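Local structure of 2,3-dimethylmalate lyase (3FA4) at residues Ser8-Leu13 with Gly183-Phe188. The protein is a magnesium-binding lyase of the phosphoenolpyruvate phosphomutase family, built on a TIM-type barrel of parallel strands and helices. Numbering follows the deposited sequence.
Sequences SLRRAL and GADVGF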
ATOM      1  N   SER B   8      -6.407 -16.226 -22.586  1.00 38.66           N
ATOM      2  CA  SER B   8      -6.182 -16.070 -24.022  1.00 38.31           C
ATOM      3  C   SER B   8      -4.658 -16.277 -24.339  1.00 37.46           C
ATOM      4  O   SER B   8      -4.312 -16.873 -25.330  1.00 37.35           O
ATOM      5  CB  SER B   8      -6.810 -14.765 -24.515  1.00 37.58           C
ATOM      6  OG  SER B   8      -6.185 -13.647 -23.948  1.00 39.62           O
ATOM      7  N   LEU B   9      -3.762 -15.845 -23.457  1.00 37.75           N
ATOM      8  CA  LEU B   9      -2.319 -16.224 -23.525  1.00 38.31           C
ATOM      9  C   LEU B   9      -2.128 -17.730 -23.571  1.00 39.14           C
ATOM     10  O   LEU B   9      -1.442 -18.249 -24.455  1.00 40.82           O
ATOM     11  CB  LEU B   9      -1.489 -15.650 -22.365  1.00 37.13           C
ATOM     12  CG  LEU B   9       0.032 -15.750 -22.555  1.00 36.65           C
ATOM     13  CD1 LEU B   9       0.522 -15.114 -23.873  1.00 36.24           C
ATOM     14  CD2 LEU B   9       0.852 -15.170 -21.322  1.00 37.05           C
ATOM     15  N   ARG B  10      -2.748 -18.434 -22.636  1.00 40.08           N
ATOM     16  CA  ARG B  10      -2.655 -19.897 -22.543  1.00 40.98           C
ATOM     17  C   ARG B  10      -3.067 -20.520 -23.853  1.00 41.82           C
ATOM     18  O   ARG B  10      -2.422 -21.396 -24.361  1.00 43.09           O
ATOM     19  CB  ARG B  10      -3.583 -20.385 -21.415  1.00 39.51           C
ATOM     20  CG  ARG B  10      -3.304 -21.748 -20.993  1.00 40.62           C
ATOM     21  CD  ARG B  10      -3.611 -22.000 -19.523  1.00 40.18           C
ATOM     22  NE  ARG B  10      -2.595 -22.865 -18.978  1.00 35.87           N
ATOM     23  CZ  ARG B  10      -1.734 -22.494 -18.057  1.00 36.13           C
ATOM     24  NH1 ARG B  10      -1.721 -21.308 -17.564  1.00 35.70           N
ATOM     25  NH2 ARG B  10      -0.868 -23.318 -17.622  1.00 41.51           N
ATOM     26  N   ARG B  11      -4.190 -20.059 -24.383  1.00 43.65           N
ATOM     27  CA  ARG B  11      -4.791 -20.558 -25.584  1.00 43.72           C
ATOM     28  C   ARG B  11      -3.882 -20.269 -26.789  1.00 43.24           C
ATOM     29  O   ARG B  11      -3.781 -21.094 -27.669  1.00 44.36           O
ATOM     30  CB  ARG B  11      -6.188 -19.934 -25.755  1.00 44.02           C
ATOM     31  CG  ARG B  11      -6.860 -20.332 -27.078  1.00 44.07           C
ATOM     32  CD  ARG B  11      -8.357 -19.968 -27.174  1.00 46.13           C
ATOM     33  NE  ARG B  11      -8.879 -20.162 -28.565  1.00 50.11           N
ATOM     34  CZ  ARG B  11      -9.566 -21.228 -29.015  1.00 53.17           C
ATOM     35  NH1 ARG B  11      -9.849 -22.251 -28.188  1.00 54.60           N
ATOM     36  NH2 ARG B  11     -10.007 -21.278 -30.298  1.00 53.92           N
ATOM     37  N   ALA B  12      -3.211 -19.112 -26.818  1.00 42.40           N
ATOM     38  CA  ALA B  12      -2.300 -18.751 -27.920  1.00 40.08           C
ATOM     39  C   ALA B  12      -1.050 -19.625 -27.864  1.00 39.37           C
ATOM     40  O   ALA B  12      -0.490 -19.945 -28.891  1.00 37.69           O
ATOM     41  CB  ALA B  12      -1.918 -17.282 -27.805  1.00 39.06           C
ATOM     42  N   LEU B  13      -0.616 -19.996 -26.647  1.00 38.36           N
ATOM     43  CA  LEU B  13       0.574 -20.860 -26.428  1.00 37.58           C
ATOM     44  C   LEU B  13       0.327 -22.289 -26.829  1.00 38.26           C
ATOM     45  O   LEU B  13       1.262 -22.991 -27.211  1.00 38.92           O
ATOM     46  CB  LEU B  13       1.066 -20.855 -24.950  1.00 36.79           C
ATOM     47  CG  LEU B  13       1.773 -19.569 -24.440  1.00 34.07           C
ATOM     48  CD1 LEU B  13       2.144 -19.673 -23.066  1.00 35.22           C
ATOM     49  CD2 LEU B  13       3.027 -19.246 -25.237  1.00 34.38           C
ATOM     50  N   GLY B 183       5.350 -28.921 -13.855  1.00 32.80           N
ATOM     51  CA  GLY B 183       4.178 -28.251 -14.358  1.00 32.76           C
ATOM     52  C   GLY B 183       4.308 -26.882 -15.026  1.00 33.82           C
ATOM     53  O   GLY B 183       3.323 -26.388 -15.559  1.00 34.06           O
ATOM     54  N   ALA B 184       5.488 -26.249 -14.988  1.00 34.57           N
ATOM     55  CA  ALA B 184       5.674 -24.901 -15.570  1.00 35.36           C
ATOM     56  C   ALA B 184       5.278 -24.921 -17.055  1.00 35.49           C
ATOM     57  O   ALA B 184       5.431 -25.961 -17.744  1.00 34.47           O
ATOM     58  CB  ALA B 184       7.128 -24.433 -15.417  1.00 34.94           C
ATOM     59  N   ASP B 185       4.795 -23.777 -17.556  1.00 35.35           N
ATOM     60  CA  ASP B 185       4.202 -23.764 -18.915  1.00 35.86           C
ATOM     61  C   ASP B 185       5.211 -23.303 -20.008  1.00 35.26           C
ATOM     62  O   ASP B 185       5.053 -23.580 -21.210  1.00 34.94           O
ATOM     63  CB  ASP B 185       2.950 -22.859 -18.964  1.00 35.69           C
ATOM     64  CG  ASP B 185       1.914 -23.219 -17.921  1.00 35.74           C
ATOM     65  OD1 ASP B 185       1.290 -24.269 -18.084  1.00 33.83           O
ATOM     66  OD2 ASP B 185       1.664 -22.423 -16.962  1.00 36.83           O
ATOM     67  N   VAL B 186       6.220 -22.573 -19.585  1.00 33.28           N
ATOM     68  CA  VAL B 186       7.175 -21.967 -20.507  1.00 33.73           C
ATOM     69  C   VAL B 186       8.533 -22.040 -19.850  1.00 34.48           C
ATOM     70  O   VAL B 186       8.646 -21.901 -18.575  1.00 34.65           O
ATOM     71  CB  VAL B 186       6.818 -20.469 -20.765  1.00 32.91           C
ATOM     72  CG1 VAL B 186       7.781 -19.815 -21.714  1.00 32.13           C
ATOM     73  CG2 VAL B 186       5.362 -20.352 -21.263  1.00 35.09           C
ATOM     74  N   GLY B 187       9.564 -22.255 -20.671  1.00 35.02           N
ATOM     75  CA  GLY B 187      10.955 -22.113 -20.189  1.00 33.46           C
ATOM     76  C   GLY B 187      11.714 -20.875 -20.604  1.00 33.94           C
ATOM     77  O   GLY B 187      11.605 -20.421 -21.721  1.00 32.63           O
ATOM     78  N   PHE B 188      12.602 -20.390 -19.736  1.00 33.71           N
ATOM     79  CA  PHE B 188      13.241 -19.063 -19.904  1.00 33.76           C
ATOM     80  C   PHE B 188      14.715 -19.261 -19.472  1.00 34.30           C
ATOM     81  O   PHE B 188      15.008 -19.280 -18.267  1.00 33.45           O
ATOM     82  CB  PHE B 188      12.454 -18.085 -18.962  1.00 34.36           C
ATOM     83  CG  PHE B 188      13.012 -16.622 -18.863  1.00 33.84           C
ATOM     84  CD1 PHE B 188      12.238 -15.626 -18.291  1.00 32.35           C
ATOM     85  CD2 PHE B 188      14.218 -16.256 -19.379  1.00 31.58           C
ATOM     86  CE1 PHE B 188      12.671 -14.332 -18.220  1.00 33.60           C
ATOM     87  CE2 PHE B 188      14.642 -14.994 -19.272  1.00 33.98           C
ATOM     88  CZ  PHE B 188      13.865 -14.024 -18.670  1.00 34.90           C
TER
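Leu-13 and Val-186 make the apolar part of this contact, CD1 of the leucine lying 3.8 Å from CG2 of the valine, with the two side chains crossing at about a right angle. The polar part joins Arg-10, one helical turn earlier, to Asp-185, the neighbour of Val-186, in a salt bridge. The guanidinium and carboxylate planes are 85° apart, so the two groups do not pair side by side; NH2 of Arg-10 makes the approach to OD1 of Asp-185, although its modelled position is somewhat uncertain. With CG anti to the backbone N (chi1 -164°) and further bends at chi2 and chi3, the chain of Arg-10 brings its guanidinium to the acid. Helix 5-13, just before the first barrel strand, 20-25, packs at the N-terminal end of the TIM-type barrel and probably helps to close it, as Leu-13 also touches Ile-20 and Val-156 where their strands begin. A second shell holds both charged groups. Arg-10 NH1 donates to the carbonyl O of Asp-154, while Asp-185 OD2 accepts from the backbone N of Val-157, tying the carboxylate to the adjoining strand 156-161. Farther back, the helix preceding Asp-185 ends in a Schellman motif at Gly-183, whose positive phi turns the chain toward the strand.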